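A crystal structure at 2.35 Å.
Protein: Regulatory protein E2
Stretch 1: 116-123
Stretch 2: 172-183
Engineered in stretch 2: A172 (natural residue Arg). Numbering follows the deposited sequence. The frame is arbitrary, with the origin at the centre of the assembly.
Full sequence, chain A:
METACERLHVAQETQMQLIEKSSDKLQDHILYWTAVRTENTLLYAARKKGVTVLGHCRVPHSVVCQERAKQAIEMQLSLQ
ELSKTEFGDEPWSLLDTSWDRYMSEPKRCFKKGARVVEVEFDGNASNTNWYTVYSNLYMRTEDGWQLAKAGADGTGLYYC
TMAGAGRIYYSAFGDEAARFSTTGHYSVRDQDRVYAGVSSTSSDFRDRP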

# COMPACT_ATOMS: atom_id res chain seq x y z
N VAL A 116 -14.66 5.55 1.07
CA VAL A 116 -14.82 5.98 -0.30
C VAL A 116 -15.20 7.46 -0.37
O VAL A 116 -16.15 7.92 0.27
CB VAL A 116 -15.83 5.08 -1.09
CG1 VAL A 116 -16.08 5.62 -2.48
CG2 VAL A 116 -15.30 3.63 -1.17
N VAL A 117 -14.43 8.20 -1.16
CA VAL A 117 -14.76 9.58 -1.52
C VAL A 117 -15.38 9.58 -2.93
O VAL A 117 -14.84 8.96 -3.85
CB VAL A 117 -13.52 10.49 -1.39
CG1 VAL A 117 -13.76 11.87 -1.98
CG2 VAL A 117 -13.13 10.64 0.09
N GLU A 118 -16.51 10.25 -3.08
CA GLU A 118 -17.21 10.33 -4.36
C GLU A 118 -17.15 11.73 -4.96
O GLU A 118 -17.47 12.71 -4.29
CB GLU A 118 -18.67 9.88 -4.24
CG GLU A 118 -19.39 9.85 -5.60
CD GLU A 118 -20.88 9.57 -5.51
OE1 GLU A 118 -21.36 8.75 -6.34
OE2 GLU A 118 -21.58 10.15 -4.64
N VAL A 119 -16.75 11.81 -6.22
CA VAL A 119 -16.70 13.09 -6.93
C VAL A 119 -17.69 13.07 -8.10
O VAL A 119 -17.68 12.16 -8.92
CB VAL A 119 -15.27 13.46 -7.41
CG1 VAL A 119 -15.27 14.84 -8.06
CG2 VAL A 119 -14.31 13.46 -6.25
N GLU A 120 -18.54 14.09 -8.15
CA GLU A 120 -19.52 14.25 -9.21
C GLU A 120 -19.10 15.43 -10.07
O GLU A 120 -18.80 16.50 -9.56
CB GLU A 120 -20.91 14.49 -8.61
CG GLU A 120 -22.03 14.65 -9.63
CD GLU A 120 -23.19 15.48 -9.08
OE1 GLU A 120 -23.04 16.72 -8.97
OE2 GLU A 120 -24.25 14.90 -8.77
N PHE A 121 -19.09 15.23 -11.38
CA PHE A 121 -18.42 16.19 -12.25
C PHE A 121 -19.23 17.36 -12.82
O PHE A 121 -18.91 18.51 -12.52
CB PHE A 121 -17.55 15.48 -13.29
CG PHE A 121 -16.38 14.77 -12.67
CD1 PHE A 121 -16.42 13.40 -12.47
CD2 PHE A 121 -15.28 15.48 -12.21
CE1 PHE A 121 -15.35 12.74 -11.86
CE2 PHE A 121 -14.20 14.84 -11.60
CZ PHE A 121 -14.24 13.46 -11.43
N ASP A 122 -20.26 17.14 -13.61
CA ASP A 122 -20.83 18.34 -14.26
C ASP A 122 -22.19 18.77 -13.70
O ASP A 122 -23.04 19.25 -14.44
CB ASP A 122 -20.83 18.19 -15.79
CG ASP A 122 -19.43 18.36 -16.39
OD1 ASP A 122 -18.75 19.34 -16.03
OD2 ASP A 122 -18.99 17.52 -17.20
N GLY A 123 -22.35 18.62 -12.39
CA GLY A 123 -23.67 18.64 -11.75
C GLY A 123 -24.48 17.45 -12.26
O GLY A 123 -25.71 17.46 -12.22
N ALA A 172 -5.08 16.11 -6.94
CA ALA A 172 -5.80 17.35 -7.21
C ALA A 172 -7.06 17.04 -8.00
O ALA A 172 -6.99 16.44 -9.07
CB ALA A 172 -4.91 18.31 -7.98
N PHE A 173 -8.21 17.46 -7.49
CA PHE A 173 -9.47 17.19 -8.19
C PHE A 173 -9.63 17.99 -9.49
O PHE A 173 -10.37 17.60 -10.38
CB PHE A 173 -10.68 17.38 -7.26
CG PHE A 173 -10.81 16.32 -6.20
CD1 PHE A 173 -10.60 14.97 -6.51
CD2 PHE A 173 -11.17 16.66 -4.91
CE1 PHE A 173 -10.72 13.99 -5.53
CE2 PHE A 173 -11.29 15.69 -3.92
CZ PHE A 173 -11.07 14.34 -4.24
N GLY A 174 -8.91 19.11 -9.59
CA GLY A 174 -8.89 19.90 -10.80
C GLY A 174 -8.25 19.15 -11.95
O GLY A 174 -8.62 19.36 -13.10
N ASP A 175 -7.29 18.29 -11.63
CA ASP A 175 -6.69 17.39 -12.63
C ASP A 175 -7.67 16.27 -13.01
O ASP A 175 -7.65 15.79 -14.15
CB ASP A 175 -5.36 16.80 -12.12
CG ASP A 175 -4.22 17.85 -12.03
OD1 ASP A 175 -3.43 17.75 -11.07
OD2 ASP A 175 -4.11 18.76 -12.89
N GLU A 176 -8.51 15.84 -12.08
CA GLU A 176 -9.54 14.84 -12.35
C GLU A 176 -10.66 15.40 -13.24
O GLU A 176 -11.08 14.75 -14.20
CB GLU A 176 -10.12 14.27 -11.06
CG GLU A 176 -9.09 13.49 -10.21
CD GLU A 176 -8.44 12.32 -10.96
OE1 GLU A 176 -7.23 12.40 -11.26
OE2 GLU A 176 -9.13 11.32 -11.25
N ALA A 177 -11.10 16.62 -12.94
CA ALA A 177 -12.13 17.30 -13.71
C ALA A 177 -11.67 17.67 -15.13
O ALA A 177 -12.49 17.83 -16.04
CB ALA A 177 -12.62 18.54 -12.96
N ALA A 178 -10.37 17.82 -15.32
CA ALA A 178 -9.79 18.09 -16.63
C ALA A 178 -9.91 16.86 -17.53
O ALA A 178 -9.83 16.95 -18.76
CB ALA A 178 -8.34 18.49 -16.49
N ARG A 179 -10.09 15.69 -16.90
CA ARG A 179 -10.28 14.44 -17.62
C ARG A 179 -11.76 14.11 -17.80
O ARG A 179 -12.17 13.69 -18.89
CB ARG A 179 -9.59 13.27 -16.91
CG ARG A 179 -8.09 13.42 -16.70
CD ARG A 179 -7.50 12.16 -16.06
NE ARG A 179 -7.51 11.02 -16.98
CZ ARG A 179 -7.25 9.76 -16.65
NH1 ARG A 179 -6.95 9.42 -15.40
NH2 ARG A 179 -7.29 8.82 -17.60
N PHE A 180 -12.55 14.30 -16.74
CA PHE A 180 -13.88 13.69 -16.64
C PHE A 180 -15.06 14.67 -16.69
O PHE A 180 -16.22 14.25 -16.66
CB PHE A 180 -13.97 12.83 -15.37
CG PHE A 180 -12.84 11.84 -15.22
CD1 PHE A 180 -12.11 11.78 -14.04
CD2 PHE A 180 -12.51 10.96 -16.25
CE1 PHE A 180 -11.08 10.88 -13.89
CE2 PHE A 180 -11.47 10.05 -16.11
CZ PHE A 180 -10.75 10.00 -14.92
N SER A 181 -14.75 15.96 -16.76
CA SER A 181 -15.79 16.98 -16.86
C SER A 181 -15.67 17.81 -18.13
O SER A 181 -14.61 17.89 -18.76
CB SER A 181 -15.80 17.91 -15.63
OG SER A 181 -14.90 18.99 -15.81
N THR A 182 -16.79 18.43 -18.49
CA THR A 182 -16.89 19.29 -19.66
C THR A 182 -16.91 20.77 -19.26
O THR A 182 -16.55 21.64 -20.06
CB THR A 182 -18.14 18.91 -20.51
OG1 THR A 182 -19.31 18.91 -19.69
CG2 THR A 182 -17.98 17.52 -21.08
N THR A 183 -17.29 21.05 -18.01
CA THR A 183 -17.39 22.41 -17.47
C THR A 183 -16.24 22.81 -16.53
O THR A 183 -15.81 23.96 -16.52
CB THR A 183 -18.72 22.64 -16.72
OG1 THR A 183 -18.86 21.64 -15.69
CG2 THR A 183 -19.91 22.55 -17.69

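A strand packed on a helix turns alternate side chains toward it, and polar groups can add a second fastening where the two elements end. Residues 116-123 and 172-183 of the regulatory protein E2 illustrate the principle. The strand that runs through V116 to E120 leads into a short loop, the helix ends at F180, with S181 the first residue to leave helical geometry, and the two backbones draw together toward these ends. The CA atoms of V119 and F173 lie 8.4 Å apart, whereas those of F121 and S181 are separated by 5.4 Å. Together the stretches bury 416 Å², counting both sides.

The apolar contacts follow the alternation of the strand. V117 and V119 direct their CA-to-CB bonds toward the helix, while E118, between them, points away and makes no contact. Both valines meet F173. V119 lays a methyl over a face of its ring, with CG2 4.0 Å from the centroid of the F173 ring and 22° off the normal, a CH-pi arrangement in which a weakly polarised C-H group rests against the pi cloud. V117 makes a looser approach, its CG1 4.3 Å from CZ of F173.

Just beyond the strand, F121 carries the largest covered area of any residue in the pair of stretches. With chi1 in the m rotamer, its ring lies against the E176-A177 backbone and the small side chain of A177: CD2 of F121 is 4.1 Å from CB of A177, and CE2 of F121 is 3.8 Å from the backbone N of A177. F180 supplies a second CH-pi contact, its CB sitting 3.8 Å from the centroid of the F121 ring and only 13° off the normal. The two rings themselves meet obliquely, their centroids 5.6 Å apart and their planes at 59°, with CZ of F121 near the edge of the F180 ring. CB of S181 adds a further contact, 3.8 Å from CB of F121.

Polar chemistry is concentrated in D122, whose carboxylate accepts hydrogen bonds from the residues that follow the helix. T182 N donates to OD2 of D122 at 2.7 Å, and T183 N donates to OD1 of D122 at 3.0 Å; the N-H...O angles of 159° and 153° are both favourable. The threonine hydroxyls join in. T182 OG1 gives a weak bond to OD2 of D122 at 2.9 Å, and T183 OG1 donates to OD1 of D122 at a very short 2.3 Å. One acidic side chain thus engages two successive backbone amides, and its negative charge makes it a strong acceptor for them.

The helix end is also secured from within. S181 N and S181 OG both donate to A177 O, at 3.0 and 2.7 Å. The first residue to leave helical geometry remains tied to the last turn, and T182 and T183, which bond to D122, follow directly.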